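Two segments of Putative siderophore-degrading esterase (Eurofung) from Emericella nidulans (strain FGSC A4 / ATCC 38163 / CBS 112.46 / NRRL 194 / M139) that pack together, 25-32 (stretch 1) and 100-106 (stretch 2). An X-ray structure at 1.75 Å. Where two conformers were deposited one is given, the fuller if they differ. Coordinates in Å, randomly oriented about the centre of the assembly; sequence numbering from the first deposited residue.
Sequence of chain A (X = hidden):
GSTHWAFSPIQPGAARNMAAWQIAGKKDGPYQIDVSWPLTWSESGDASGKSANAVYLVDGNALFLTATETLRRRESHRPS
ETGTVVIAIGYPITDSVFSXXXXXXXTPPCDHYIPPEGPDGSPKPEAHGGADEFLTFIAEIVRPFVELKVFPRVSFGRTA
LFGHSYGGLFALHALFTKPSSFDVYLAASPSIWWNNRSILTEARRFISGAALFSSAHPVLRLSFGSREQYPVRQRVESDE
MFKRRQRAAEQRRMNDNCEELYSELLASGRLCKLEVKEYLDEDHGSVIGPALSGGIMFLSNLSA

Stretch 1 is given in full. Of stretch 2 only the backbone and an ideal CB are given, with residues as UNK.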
# COMPACT_ATOMS: atom_id res chain seq x y z
N GLY A 25 26.53 -7.89 14.21
CA GLY A 25 27.88 -7.35 14.17
C GLY A 25 28.01 -5.97 14.80
O GLY A 25 28.96 -5.72 15.54
N LYS A 26 27.06 -5.08 14.51
CA LYS A 26 27.08 -3.72 15.04
C LYS A 26 26.68 -3.70 16.52
O LYS A 26 25.80 -4.47 16.93
CB LYS A 26 26.14 -2.81 14.24
CG LYS A 26 26.38 -1.32 14.48
CD LYS A 26 25.29 -0.47 13.87
CE LYS A 26 25.65 1.01 13.93
NZ LYS A 26 26.68 1.39 12.92
N LYS A 27 27.31 -2.82 17.29
CA LYS A 27 27.02 -2.63 18.73
C LYS A 27 25.54 -2.37 19.01
O LYS A 27 24.97 -2.95 19.94
CB LYS A 27 27.80 -1.43 19.28
CG LYS A 27 29.31 -1.57 19.35
CD LYS A 27 30.01 -0.21 19.23
CE LYS A 27 29.57 0.79 20.31
NZ LYS A 27 29.87 2.19 19.92
N ASP A 28 24.93 -1.50 18.20
CA ASP A 28 23.53 -1.09 18.37
C ASP A 28 22.52 -2.25 18.29
O ASP A 28 21.40 -2.13 18.78
CB ASP A 28 23.15 -0.02 17.32
CG ASP A 28 23.95 1.26 17.47
OD1 ASP A 28 25.20 1.18 17.52
OD2 ASP A 28 23.34 2.35 17.51
N GLY A 29 22.93 -3.35 17.65
CA GLY A 29 22.14 -4.58 17.60
C GLY A 29 22.06 -5.06 16.16
O GLY A 29 22.54 -4.38 15.25
N PRO A 30 21.43 -6.23 15.95
CA PRO A 30 21.36 -6.76 14.60
C PRO A 30 20.42 -5.95 13.70
O PRO A 30 19.56 -5.22 14.19
CB PRO A 30 20.80 -8.18 14.79
CG PRO A 30 20.85 -8.45 16.26
CD PRO A 30 20.75 -7.11 16.91
N TYR A 31 20.65 -6.06 12.40
CA TYR A 31 19.69 -5.61 11.40
C TYR A 31 18.86 -6.80 10.96
O TYR A 31 19.27 -7.96 11.12
CB TYR A 31 20.42 -5.00 10.21
CG TYR A 31 21.09 -3.69 10.52
CD1 TYR A 31 20.34 -2.52 10.61
CD2 TYR A 31 22.46 -3.62 10.73
CE1 TYR A 31 20.95 -1.30 10.89
CE2 TYR A 31 23.08 -2.41 11.01
CZ TYR A 31 22.33 -1.25 11.09
OH TYR A 31 22.94 -0.05 11.39
N GLN A 32 17.69 -6.52 10.41
CA GLN A 32 16.83 -7.52 9.80
C GLN A 32 16.64 -7.09 8.36
O GLN A 32 16.20 -5.97 8.11
CB GLN A 32 15.48 -7.60 10.51
CG GLN A 32 14.51 -8.60 9.91
CD GLN A 32 13.19 -8.65 10.65
OE1 GLN A 32 13.16 -8.84 11.86
NE2 GLN A 32 12.09 -8.48 9.91
N UNK A 100 13.24 2.89 17.27
CA UNK A 100 13.98 4.11 17.64
C UNK A 100 15.41 4.20 17.05
O UNK A 100 15.95 5.31 16.94
CB UNK A 100 14.07 4.19 19.17
N UNK A 101 15.99 3.06 16.67
CA UNK A 101 17.32 3.02 16.04
C UNK A 101 17.41 3.79 14.72
O UNK A 101 18.51 4.15 14.29
CB UNK A 101 17.72 1.56 15.79
N UNK A 102 16.27 4.01 14.07
CA UNK A 102 16.23 4.75 12.80
C UNK A 102 16.84 6.15 12.86
O UNK A 102 17.40 6.61 11.87
CB UNK A 102 14.78 4.87 12.33
N UNK A 103 16.73 6.83 14.01
CA UNK A 103 17.23 8.20 14.15
C UNK A 103 18.73 8.28 13.94
O UNK A 103 19.23 9.21 13.31
CB UNK A 103 16.87 8.76 15.53
N UNK A 104 19.46 7.29 14.47
CA UNK A 104 20.91 7.21 14.26
C UNK A 104 21.24 6.80 12.83
O UNK A 104 22.04 7.45 12.15
CB UNK A 104 21.54 6.22 15.24
N UNK A 105 20.60 5.72 12.36
CA UNK A 105 20.90 5.16 11.05
C UNK A 105 20.62 6.09 9.87
O UNK A 105 21.33 6.03 8.87
CB UNK A 105 20.10 3.87 10.87
N UNK A 106 19.61 6.94 10.00
CA UNK A 106 19.10 7.72 8.86
C UNK A 106 19.52 9.19 8.82
O UNK A 106 19.29 9.85 7.80
CB UNK A 106 17.57 7.66 8.86

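Position 100 lies out of reach of stretch 1: no atom of that stretch comes within 5.5 Å of its ideal CB. Phi/psi of -58/-22 would admit almost any residue, proline included. The deposited residue is Pro100, whose phi suits its ring and whose carbonyl O accepts a weak backbone hydrogen bond from N of position 103.

Position 101 is the most informative. Its CA is 7.8 Å from the CA of Asp28, the closest CA pair between the stretches, and CA-to-CB points toward stretch 1, yet nothing there lies within 5.5 Å of the ideal CB. A short side chain would therefore leave a gap. Beyond it, stretch 1 offers acceptors and an aromatic surface: the carbonyl O atoms of Asp28, Gly29 and Pro30, and the ring of Tyr31. A long donor suits this setting; lysine could supply a charge, but a planar group with several N-H bonds could address more than one carbonyl. The deposited residue is Arg101, with chi1 m, chi2 t and chi3 p, so the chain bends at CG-CD before its guanidinium. NH2 donates to Pro30 O at 2.6 Å with an N-H...O angle of 153°, and this acceptor lies near the guanidinium plane, as such a bond requires. NH1 donates to Gly29 O at 2.9 Å, but the angle of 123° makes that bond weak. The same group covers one face of the Tyr31 ring: CZ stands 5.0 Å from the ring centroid, 20° off the normal, a cation-pi arrangement. Over a face of the guanidinium lie Asp28 O and Gly29 CA. An ideal CB on Gly29 would sit 3.1 Å from Arg101 NH2, a tight approach, although the backbone angles of Gly29 already call for glycine.

Positions 102 and 103 have helical backbone angles and ideal CB atoms with nothing of stretch 1 within 5.5 Å, so the contact sets little preference. They are Arg102 and Ser103, both hydrogen-bonded through their side chains elsewhere in the structure.

Position 104 points toward stretch 1 again, its ideal CB 4.8 Å from Asp28 OD2. The aliphatic chain of Lys26 lies farther out, so a long polar, basic or aromatic side chain could reach along this side. The deposited residue is Tyr104, with chi1 t. Its CE2 meets Lys26 CE at 3.9 Å, at the ring edge, while CD2 is 4.0 Å from Asp28 OD2. These are packing contacts; Lys26 is poorly ordered, so its end is less certain.

Position 105 also points toward stretch 1, with the ideal CB 4.9 Å from Tyr31 OH. That spacing favours a short acceptor such as aspartate or asparagine. The deposited Asp105, chi1 m, accepts a 2.8 Å hydrogen bond at OD2 from Tyr31 OH, while OD1 lies near the plane of the Tyr31 ring, at its edge.

Position 106 is out of reach, leaving the choice open as far as stretch 1 is concerned. It is Leu106, whose N donates to Arg102 O at 2.9 Å.

Stretch 2 (100-106) PRRSYDL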
# COMPACT_ATOMS: atom_id res chain seq x y z
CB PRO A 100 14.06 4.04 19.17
CG PRO A 100 13.05 3.03 19.59
CD PRO A 100 12.85 2.09 18.45
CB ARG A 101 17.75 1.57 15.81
CG ARG A 101 18.09 0.83 17.10
CD ARG A 101 18.39 -0.63 16.85
NE ARG A 101 19.49 -0.83 15.90
CZ ARG A 101 19.86 -2.01 15.41
NH1 ARG A 101 20.86 -2.07 14.54
NH2 ARG A 101 19.25 -3.13 15.78
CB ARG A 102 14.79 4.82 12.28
CG ARG A 102 13.88 5.76 13.06
CD ARG A 102 12.42 5.55 12.69
NE ARG A 102 12.17 5.93 11.30
CZ ARG A 102 11.94 7.17 10.86
NH1 ARG A 102 11.72 7.36 9.56
NH2 ARG A 102 11.94 8.22 11.68
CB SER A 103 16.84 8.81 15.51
OG SER A 103 17.53 8.18 16.58
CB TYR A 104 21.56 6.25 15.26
CG TYR A 104 23.05 6.12 15.06
CD1 TYR A 104 23.90 7.19 15.35
CD2 TYR A 104 23.62 4.96 14.54
CE1 TYR A 104 25.27 7.09 15.16
CE2 TYR A 104 24.99 4.85 14.34
CZ TYR A 104 25.81 5.91 14.65
OH TYR A 104 27.17 5.81 14.46
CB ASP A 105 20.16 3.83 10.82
CG ASP A 105 20.77 2.67 11.57
OD1 ASP A 105 20.00 1.78 11.99
OD2 ASP A 105 22.00 2.61 11.74
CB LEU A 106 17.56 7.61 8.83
CG LEU A 106 17.02 6.18 8.71
CD1 LEU A 106 15.50 6.17 8.77
CD2 LEU A 106 17.50 5.50 7.43
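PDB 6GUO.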